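Local coordinates for protein complement factor H (Bos taurus, PDB 6XZ6) that regulates the complement system and is bound, through its fifth domain, by a trypanosome factor H receptor, at residues B[6-11]-B[20-25]; B[14-19]-B[27-32]. One frame throughout, in Å; residues are numbered along the deposited sequence.

Contact 1: B[6-11]-B[20-25]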
ATOM      1  N   ASP B   6     -21.943 -30.494   3.373  1.00 39.43           N
ATOM      2  CA  ASP B   6     -20.813 -30.317   2.495  1.00 37.33           C
ATOM      3  C   ASP B   6     -20.465 -28.829   2.601  1.00 35.93           C
ATOM      4  O   ASP B   6     -21.342 -28.045   3.008  1.00 35.57           O
ATOM      5  CB  ASP B   6     -21.218 -30.653   1.050  1.00 41.18           C
ATOM      6  CG  ASP B   6     -21.348 -32.134   0.759  1.00 62.66           C
ATOM      7  OD1 ASP B   6     -20.544 -32.931   1.320  1.00 65.04           O
ATOM      8  OD2 ASP B   6     -22.244 -32.504  -0.037  1.00 72.01           O
ATOM      9  N   PRO B   7     -19.224 -28.406   2.251  1.00 27.59           N
ATOM     10  CA  PRO B   7     -18.907 -26.969   2.296  1.00 24.48           C
ATOM     11  C   PRO B   7     -19.906 -26.125   1.491  1.00 27.38           C
ATOM     12  O   PRO B   7     -20.378 -26.592   0.442  1.00 28.98           O
ATOM     13  CB  PRO B   7     -17.523 -26.899   1.651  1.00 25.70           C
ATOM     14  CG  PRO B   7     -16.963 -28.259   1.760  1.00 31.18           C
ATOM     15  CD  PRO B   7     -18.079 -29.198   1.757  1.00 28.91           C
ATOM     16  N   PRO B   8     -20.288 -24.910   1.967  1.00 19.77           N
ATOM     17  CA  PRO B   8     -21.227 -24.088   1.181  1.00 18.33           C
ATOM     18  C   PRO B   8     -20.611 -23.624  -0.125  1.00 22.52           C
ATOM     19  O   PRO B   8     -19.394 -23.538  -0.261  1.00 23.22           O
ATOM     20  CB  PRO B   8     -21.525 -22.890   2.090  1.00 18.47           C
ATOM     21  CG  PRO B   8     -20.440 -22.838   3.028  1.00 21.31           C
ATOM     22  CD  PRO B   8     -19.862 -24.214   3.196  1.00 17.78           C
ATOM     23  N   ARG B   9     -21.453 -23.350  -1.099  1.00 19.24           N
ATOM     24  CA  ARG B   9     -20.996 -22.862  -2.370  1.00 17.61           C
ATOM     25  C   ARG B   9     -21.541 -21.435  -2.441  1.00 23.01           C
ATOM     26  O   ARG B   9     -22.752 -21.220  -2.487  1.00 26.17           O
ATOM     27  CB  ARG B   9     -21.459 -23.791  -3.499  1.00 16.32           C
ATOM     28  CG  ARG B   9     -20.779 -25.175  -3.437  1.00 15.32           C
ATOM     29  CD  ARG B   9     -21.208 -26.181  -4.501  1.00 12.85           C
ATOM     30  NE  ARG B   9     -20.936 -25.675  -5.840  1.00 29.40           N
ATOM     31  CZ  ARG B   9     -21.095 -26.375  -6.949  1.00 42.65           C
ATOM     32  NH1 ARG B   9     -21.484 -27.643  -6.891  1.00 20.43           N
ATOM     33  NH2 ARG B   9     -20.836 -25.825  -8.129  1.00 29.61           N
ATOM     34  N   ILE B  10     -20.636 -20.468  -2.283  1.00 17.60           N
ATOM     35  CA  ILE B  10     -20.924 -19.036  -2.267  1.00 16.93           C
ATOM     36  C   ILE B  10     -20.135 -18.342  -3.400  1.00 24.13           C
ATOM     37  O   ILE B  10     -19.079 -17.750  -3.142  1.00 20.28           O
ATOM     38  CB  ILE B  10     -20.695 -18.363  -0.866  1.00 16.80           C
ATOM     39  CG1 ILE B  10     -21.285 -19.218   0.272  1.00 15.77           C
ATOM     40  CG2 ILE B  10     -21.285 -16.945  -0.834  1.00 20.86           C
ATOM     41  CD1 ILE B  10     -20.717 -19.008   1.575  1.00 13.26           C
ATOM     42  N   PRO B  11     -20.657 -18.365  -4.663  1.00 25.98           N
ATOM     43  CA  PRO B  11     -20.013 -17.573  -5.723  1.00 27.27           C
ATOM     44  C   PRO B  11     -20.040 -16.071  -5.334  1.00 33.63           C
ATOM     45  O   PRO B  11     -21.009 -15.615  -4.707  1.00 33.55           O
ATOM     46  CB  PRO B  11     -20.912 -17.825  -6.949  1.00 31.05           C
ATOM     47  CG  PRO B  11     -21.748 -18.946  -6.614  1.00 34.38           C
ATOM     48  CD  PRO B  11     -21.911 -18.976  -5.154  1.00 27.86           C
ATOM     49  N   SER B  20     -13.643 -29.693   5.123  1.00 35.10           N
ATOM     50  CA  SER B  20     -14.127 -30.695   4.158  1.00 37.01           C
ATOM     51  C   SER B  20     -15.569 -31.104   4.428  1.00 41.96           C
ATOM     52  O   SER B  20     -16.308 -31.403   3.486  1.00 41.88           O
ATOM     53  CB  SER B  20     -13.228 -31.931   4.161  1.00 43.00           C
ATOM     54  OG  SER B  20     -13.077 -32.461   5.468  1.00 56.05           O
ATOM     55  N   LYS B  21     -15.958 -31.125   5.721  1.00 38.60           N
ATOM     56  CA  LYS B  21     -17.287 -31.521   6.176  1.00 39.66           C
ATOM     57  C   LYS B  21     -17.616 -30.822   7.481  1.00 43.22           C
ATOM     58  O   LYS B  21     -16.755 -30.672   8.360  1.00 44.09           O
ATOM     59  CB  LYS B  21     -17.361 -33.050   6.366  1.00 46.05           C
ATOM     60  CG  LYS B  21     -18.779 -33.608   6.356  1.00 65.79           C
ATOM     61  CD  LYS B  21     -18.897 -34.852   5.476  1.00 79.98           C
ATOM     62  CE  LYS B  21     -19.357 -34.552   4.060  1.00 88.49           C
ATOM     63  NZ  LYS B  21     -18.216 -34.223   3.161  1.00 93.41           N
ATOM     64  N   TYR B  22     -18.883 -30.409   7.601  1.00 38.57           N
ATOM     65  CA  TYR B  22     -19.448 -29.722   8.763  1.00 37.36           C
ATOM     66  C   TYR B  22     -20.510 -30.606   9.391  1.00 44.28           C
ATOM     67  O   TYR B  22     -21.142 -31.409   8.710  1.00 45.05           O
ATOM     68  CB  TYR B  22     -20.045 -28.371   8.348  1.00 34.26           C
ATOM     69  CG  TYR B  22     -19.051 -27.473   7.650  1.00 29.89           C
ATOM     70  CD1 TYR B  22     -18.752 -27.649   6.302  1.00 29.79           C
ATOM     71  CD2 TYR B  22     -18.412 -26.439   8.332  1.00 28.86           C
ATOM     72  CE1 TYR B  22     -17.813 -26.844   5.657  1.00 25.52           C
ATOM     73  CE2 TYR B  22     -17.486 -25.614   7.690  1.00 26.29           C
ATOM     74  CZ  TYR B  22     -17.204 -25.818   6.347  1.00 28.17           C
ATOM     75  OH  TYR B  22     -16.329 -25.018   5.674  1.00 30.77           O
ATOM     76  N   ARG B  23     -20.688 -30.468  10.692  1.00 43.70           N
ATOM     77  CA  ARG B  23     -21.644 -31.268  11.466  1.00 48.29           C
ATOM     78  C   ARG B  23     -22.848 -30.386  11.790  1.00 50.76           C
ATOM     79  O   ARG B  23     -22.758 -29.171  11.642  1.00 48.75           O
ATOM     80  CB  ARG B  23     -20.973 -31.768  12.768  1.00 53.41           C
ATOM     81  CG  ARG B  23     -19.557 -32.360  12.595  1.00 65.40           C
ATOM     82  CD  ARG B  23     -19.502 -33.888  12.553  1.00 83.10           C
ATOM     83  NE  ARG B  23     -20.309 -34.522  13.603  1.00104.57           N
ATOM     84  CZ  ARG B  23     -19.954 -34.627  14.884  1.00124.77           C
ATOM     85  NH1 ARG B  23     -20.764 -35.212  15.758  1.00116.04           N
ATOM     86  NH2 ARG B  23     -18.788 -34.145  15.300  1.00110.31           N
ATOM     87  N   GLY B  24     -23.953 -30.984  12.209  1.00 48.56           N
ATOM     88  CA  GLY B  24     -25.146 -30.241  12.589  1.00 49.44           C
ATOM     89  C   GLY B  24     -24.842 -29.168  13.614  1.00 53.40           C
ATOM     90  O   GLY B  24     -24.035 -29.380  14.523  1.00 54.57           O
ATOM     91  N   GLN B  25     -25.426 -27.983  13.412  1.00 49.34           N
ATOM     92  CA  GLN B  25     -25.309 -26.770  14.241  1.00 49.65           C
ATOM     93  C   GLN B  25     -23.950 -26.033  14.079  1.00 50.46           C
ATOM     94  O   GLN B  25     -23.745 -25.009  14.732  1.00 49.64           O
ATOM     95  CB  GLN B  25     -25.660 -27.021  15.723  1.00 56.62           C
ATOM     96  CG  GLN B  25     -27.101 -27.501  15.968  1.00 67.37           C
ATOM     97  CD  GLN B  25     -28.171 -26.624  15.342  1.00 81.75           C
ATOM     98  OE1 GLN B  25     -28.820 -27.017  14.364  1.00 74.82           O
ATOM     99  NE2 GLN B  25     -28.380 -25.423  15.890  1.00 68.77           N
TER

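Contact 2: B[14-19]-B[27-32]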
ATOM      1  N   VAL B  14     -16.891 -15.073   0.194  1.00 21.71           N
ATOM      2  CA  VAL B  14     -15.894 -15.847   0.970  1.00 19.41           C
ATOM      3  C   VAL B  14     -16.508 -16.280   2.305  1.00 25.45           C
ATOM      4  O   VAL B  14     -16.986 -15.428   3.050  1.00 28.08           O
ATOM      5  CB  VAL B  14     -14.551 -15.121   1.300  1.00 20.43           C
ATOM      6  CG1 VAL B  14     -13.326 -15.970   1.038  1.00 19.74           C
ATOM      7  CG2 VAL B  14     -14.452 -13.676   0.856  1.00 20.00           C
ATOM      8  N   TYR B  15     -16.441 -17.569   2.639  1.00 20.06           N
ATOM      9  CA  TYR B  15     -16.894 -18.091   3.938  1.00 18.23           C
ATOM     10  C   TYR B  15     -15.697 -18.540   4.762  1.00 22.97           C
ATOM     11  O   TYR B  15     -14.569 -18.691   4.249  1.00 21.39           O
ATOM     12  CB  TYR B  15     -17.915 -19.237   3.800  1.00 17.51           C
ATOM     13  CG  TYR B  15     -17.372 -20.502   3.175  1.00 17.40           C
ATOM     14  CD1 TYR B  15     -17.363 -20.676   1.788  1.00 19.77           C
ATOM     15  CD2 TYR B  15     -16.909 -21.548   3.961  1.00 17.35           C
ATOM     16  CE1 TYR B  15     -16.850 -21.840   1.207  1.00 19.44           C
ATOM     17  CE2 TYR B  15     -16.398 -22.714   3.388  1.00 17.41           C
ATOM     18  CZ  TYR B  15     -16.375 -22.854   2.013  1.00 21.64           C
ATOM     19  OH  TYR B  15     -15.885 -23.996   1.443  1.00 24.69           O
ATOM     20  N   ARG B  16     -15.959 -18.737   6.051  1.00 20.59           N
ATOM     21  CA  ARG B  16     -15.018 -19.222   7.041  1.00 20.03           C
ATOM     22  C   ARG B  16     -15.802 -20.001   8.124  1.00 25.46           C
ATOM     23  O   ARG B  16     -16.957 -19.650   8.388  1.00 25.92           O
ATOM     24  CB  ARG B  16     -14.154 -18.077   7.611  1.00 18.63           C
ATOM     25  CG  ARG B  16     -14.882 -16.983   8.409  1.00 14.10           C
ATOM     26  CD  ARG B  16     -14.477 -17.046   9.889  1.00 14.60           C
ATOM     27  NE  ARG B  16     -15.430 -17.855  10.661  1.00 18.65           N
ATOM     28  CZ  ARG B  16     -15.099 -18.724  11.604  1.00 43.76           C
ATOM     29  NH1 ARG B  16     -16.044 -19.435  12.218  1.00 31.60           N
ATOM     30  NH2 ARG B  16     -13.824 -18.887  11.948  1.00 46.01           N
ATOM     31  N   PRO B  17     -15.226 -21.062   8.747  1.00 22.22           N
ATOM     32  CA  PRO B  17     -13.928 -21.676   8.436  1.00 21.38           C
ATOM     33  C   PRO B  17     -14.080 -22.559   7.174  1.00 23.63           C
ATOM     34  O   PRO B  17     -15.197 -22.847   6.722  1.00 20.14           O
ATOM     35  CB  PRO B  17     -13.617 -22.477   9.700  1.00 24.81           C
ATOM     36  CG  PRO B  17     -14.951 -22.910  10.197  1.00 30.95           C
ATOM     37  CD  PRO B  17     -15.952 -21.849   9.761  1.00 25.61           C
ATOM     38  N   GLU B  18     -12.960 -22.955   6.596  1.00 20.76           N
ATOM     39  CA  GLU B  18     -12.985 -23.814   5.436  1.00 19.70           C
ATOM     40  C   GLU B  18     -12.628 -25.254   5.835  1.00 26.97           C
ATOM     41  O   GLU B  18     -11.468 -25.554   6.138  1.00 28.76           O
ATOM     42  CB  GLU B  18     -12.059 -23.264   4.360  1.00 19.87           C
ATOM     43  CG  GLU B  18     -12.541 -23.654   2.994  1.00 23.63           C
ATOM     44  CD  GLU B  18     -11.590 -23.250   1.913  1.00 33.67           C
ATOM     45  OE1 GLU B  18     -10.863 -24.137   1.410  1.00 38.02           O
ATOM     46  OE2 GLU B  18     -11.569 -22.047   1.576  1.00 23.81           O
ATOM     47  N   LEU B  19     -13.646 -26.126   5.896  1.00 24.79           N
ATOM     48  CA  LEU B  19     -13.492 -27.544   6.265  1.00 27.03           C
ATOM     49  C   LEU B  19     -14.106 -28.432   5.199  1.00 34.41           C
ATOM     50  O   LEU B  19     -15.012 -27.987   4.479  1.00 33.84           O
ATOM     51  CB  LEU B  19     -14.154 -27.852   7.623  1.00 28.54           C
ATOM     52  CG  LEU B  19     -13.945 -26.881   8.784  1.00 32.95           C
ATOM     53  CD1 LEU B  19     -14.851 -27.236   9.919  1.00 34.89           C
ATOM     54  CD2 LEU B  19     -12.476 -26.823   9.231  1.00 35.95           C
ATOM     55  N   LYS B  27     -21.613 -23.454  12.440  1.00 36.71           N
ATOM     56  CA  LYS B  27     -21.855 -22.177  11.778  1.00 33.45           C
ATOM     57  C   LYS B  27     -20.681 -21.712  10.939  1.00 35.51           C
ATOM     58  O   LYS B  27     -19.511 -21.757  11.374  1.00 36.26           O
ATOM     59  CB  LYS B  27     -22.200 -21.063  12.792  1.00 36.80           C
ATOM     60  CG  LYS B  27     -23.582 -21.158  13.408  1.00 39.21           C
ATOM     61  CD  LYS B  27     -24.088 -19.820  13.861  1.00 43.62           C
ATOM     62  CE  LYS B  27     -24.939 -19.962  15.087  1.00 64.58           C
ATOM     63  NZ  LYS B  27     -24.128 -19.800  16.335  1.00 81.84           N
ATOM     64  N   ILE B  28     -21.008 -21.215   9.742  1.00 28.60           N
ATOM     65  CA  ILE B  28     -20.068 -20.543   8.855  1.00 24.15           C
ATOM     66  C   ILE B  28     -20.480 -19.046   8.828  1.00 28.43           C
ATOM     67  O   ILE B  28     -21.644 -18.725   9.063  1.00 29.80           O
ATOM     68  CB  ILE B  28     -19.942 -21.168   7.429  1.00 23.87           C
ATOM     69  CG1 ILE B  28     -21.248 -21.058   6.589  1.00 24.15           C
ATOM     70  CG2 ILE B  28     -19.443 -22.593   7.484  1.00 22.27           C
ATOM     71  CD1 ILE B  28     -21.322 -19.886   5.601  1.00 17.60           C
ATOM     72  N   THR B  29     -19.524 -18.151   8.581  1.00 23.74           N
ATOM     73  CA  THR B  29     -19.771 -16.721   8.399  1.00 23.82           C
ATOM     74  C   THR B  29     -19.211 -16.379   6.999  1.00 24.74           C
ATOM     75  O   THR B  29     -18.174 -16.885   6.616  1.00 24.58           O
ATOM     76  CB  THR B  29     -19.181 -15.836   9.519  1.00 31.06           C
ATOM     77  OG1 THR B  29     -17.780 -16.054   9.595  1.00 31.09           O
ATOM     78  CG2 THR B  29     -19.839 -16.051  10.873  1.00 29.67           C
ATOM     79  N   TYR B  30     -19.899 -15.571   6.236  1.00 20.85           N
ATOM     80  CA  TYR B  30     -19.461 -15.214   4.895  1.00 18.32           C
ATOM     81  C   TYR B  30     -19.466 -13.699   4.637  1.00 27.40           C
ATOM     82  O   TYR B  30     -20.242 -12.966   5.240  1.00 30.59           O
ATOM     83  CB  TYR B  30     -20.301 -15.961   3.835  1.00 16.50           C
ATOM     84  CG  TYR B  30     -21.721 -15.455   3.672  1.00 16.74           C
ATOM     85  CD1 TYR B  30     -22.724 -15.828   4.568  1.00 20.10           C
ATOM     86  CD2 TYR B  30     -22.087 -14.694   2.564  1.00 16.49           C
ATOM     87  CE1 TYR B  30     -24.035 -15.402   4.397  1.00 23.27           C
ATOM     88  CE2 TYR B  30     -23.398 -14.253   2.391  1.00 19.35           C
ATOM     89  CZ  TYR B  30     -24.368 -14.613   3.307  1.00 29.76           C
ATOM     90  OH  TYR B  30     -25.658 -14.181   3.150  1.00 41.27           O
ATOM     91  N   GLU B  31     -18.610 -13.258   3.715  1.00 23.62           N
ATOM     92  CA  GLU B  31     -18.479 -11.871   3.269  1.00 24.38           C
ATOM     93  C   GLU B  31     -18.574 -11.869   1.757  1.00 28.33           C
ATOM     94  O   GLU B  31     -18.169 -12.831   1.123  1.00 26.04           O
ATOM     95  CB  GLU B  31     -17.132 -11.273   3.706  1.00 25.25           C
ATOM     96  CG  GLU B  31     -17.025 -11.025   5.193  1.00 33.16           C
ATOM     97  CD  GLU B  31     -17.974  -9.974   5.725  1.00 43.72           C
ATOM     98  OE1 GLU B  31     -17.973  -8.851   5.171  1.00 34.78           O
ATOM     99  OE2 GLU B  31     -18.700 -10.267   6.706  1.00 36.11           O
ATOM    100  N   CYS B  32     -19.099 -10.803   1.189  1.00 29.02           N
ATOM    101  CA  CYS B  32     -19.247 -10.666  -0.249  1.00 31.28           C
ATOM    102  C   CYS B  32     -18.124  -9.785  -0.843  1.00 33.74           C
ATOM    103  O   CYS B  32     -17.583  -8.911  -0.156  1.00 32.42           O
ATOM    104  CB  CYS B  32     -20.641 -10.136  -0.598  1.00 35.83           C
ATOM    105  SG  CYS B  32     -22.017 -11.246  -0.144  1.00 40.91           S
TER

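Contact 1: B[6-11]-B[20-25]
Asp6 and Lys21 form a salt bridge, OD1 to NZ 3.2 Å, in which the hydrogen bond itself is weak. The two side chains run side by side in the same direction. Lys21 leaves with CG anti to the backbone N (chi1 -160°) and then bends at each of its later torsions, a curl that carries NZ back to the carboxylate and also to a weak, 3.4 Å bond with the carbonyl O of Ser20. Both residues are exposed, so the charge pair sits at the surface.

The apolar part of the contact centres on Pro7. Its ring rests against the backbone of Ser20, with CD 3.3 Å from Ser20 O and CG slightly farther from the same oxygen. Pro7 also meets Tyr22, from a direction roughly perpendicular to that of Ser20 O: CA approaches CE1 of the phenol at 3.5 Å, and CB lies 4.0 Å from that same CE1. Pro8 adds CD at 4.1 Å from Tyr22 CE1, its side chain crossing the tyrosine at about a right angle. These approaches to the aromatic ring are oblique. An alanine in place of Pro7 would probably leave a gap beside Ser20 O, where CG and CD had packed, and allow the backbone at this position more freedom to turn.

The tyrosine is fixed from beyond the contact as well, since its OH is hydrogen-bonded to Pro17 O and Leu19 N and its ring meets Trp52 edge-to-face. Trp52 NE1 also bonds to Asp6 O. Within this Sushi (SCR) domain, the contact pins the loop that follows strand 4-5 against strand 22-23, itself paired antiparallel with 4-5, while Pro8 and Tyr22 reach on to Tyr15 of strand 13-16 and Ile28 of strand 27-32.

Contact 2: B[14-19]-B[27-32]
Tyr15 and Tyr30 face each other as a non-hydrogen-bonded antiparallel pair, their CA atoms 4.0 Å apart and their CB atoms 4.1 Å. Both rings then lead away from the opposing strand, and CD1 of Ile28 fits in alongside Tyr15, 3.9 Å from its CB. The CB of Tyr30 rests against Val14 O at 3.4 Å. At the strand's end, Pro17, which follows a cis peptide bond, sets CD 4.2 Å from CG2 of Ile28.

On the other sheet face, Arg16 and Thr29 lie side by side. Arg16 bends at chi2 (112°) and chi3, and its NE bonds to Thr29 OG1 at 3.1 Å, the hydroxyl close to the guanidinium plane. Pro17 CD lies over one face of that guanidinium, offset toward its rim. Two reciprocal backbone pairs, Val14 with Glu31 and Arg16 with Thr29, join strands 14-16 and 27-32, which run antiparallel at 157°.

Chemically, Tyr15 and Tyr30 make one face aromatic, while the other is mixed, with Val14, Arg16, Thr29 and Glu31. There Thr29 probably steadies an arginine whose NH2 makes a salt bridge with Glu9 of the GARP domain-containing protein, so segment 14-19 forms part of the surface bound by the receptor.

Contacts 1 and 2 have centres 9 Å apart, and their segments interleave in sequence. Their direct junction is the phenol of Tyr22, whose OH lies 2.7 Å from Pro17 O, a probable hydrogen bond, and 3.2 Å from Tyr15 CE2. Pro7 makes a second bridge, its CB 3.3 Å from Tyr15 OH and its CG 3.4 Å from Leu19 O. The segment 14-19 therefore lies between two environments: the side chain of Tyr15 turns to the core shared with contact 1, whereas Arg16, Glu18 and the backbone O of Tyr15 bond to the chain of the GARP domain-containing protein. Contact 1 thus packs against the same segment that meets the receptor.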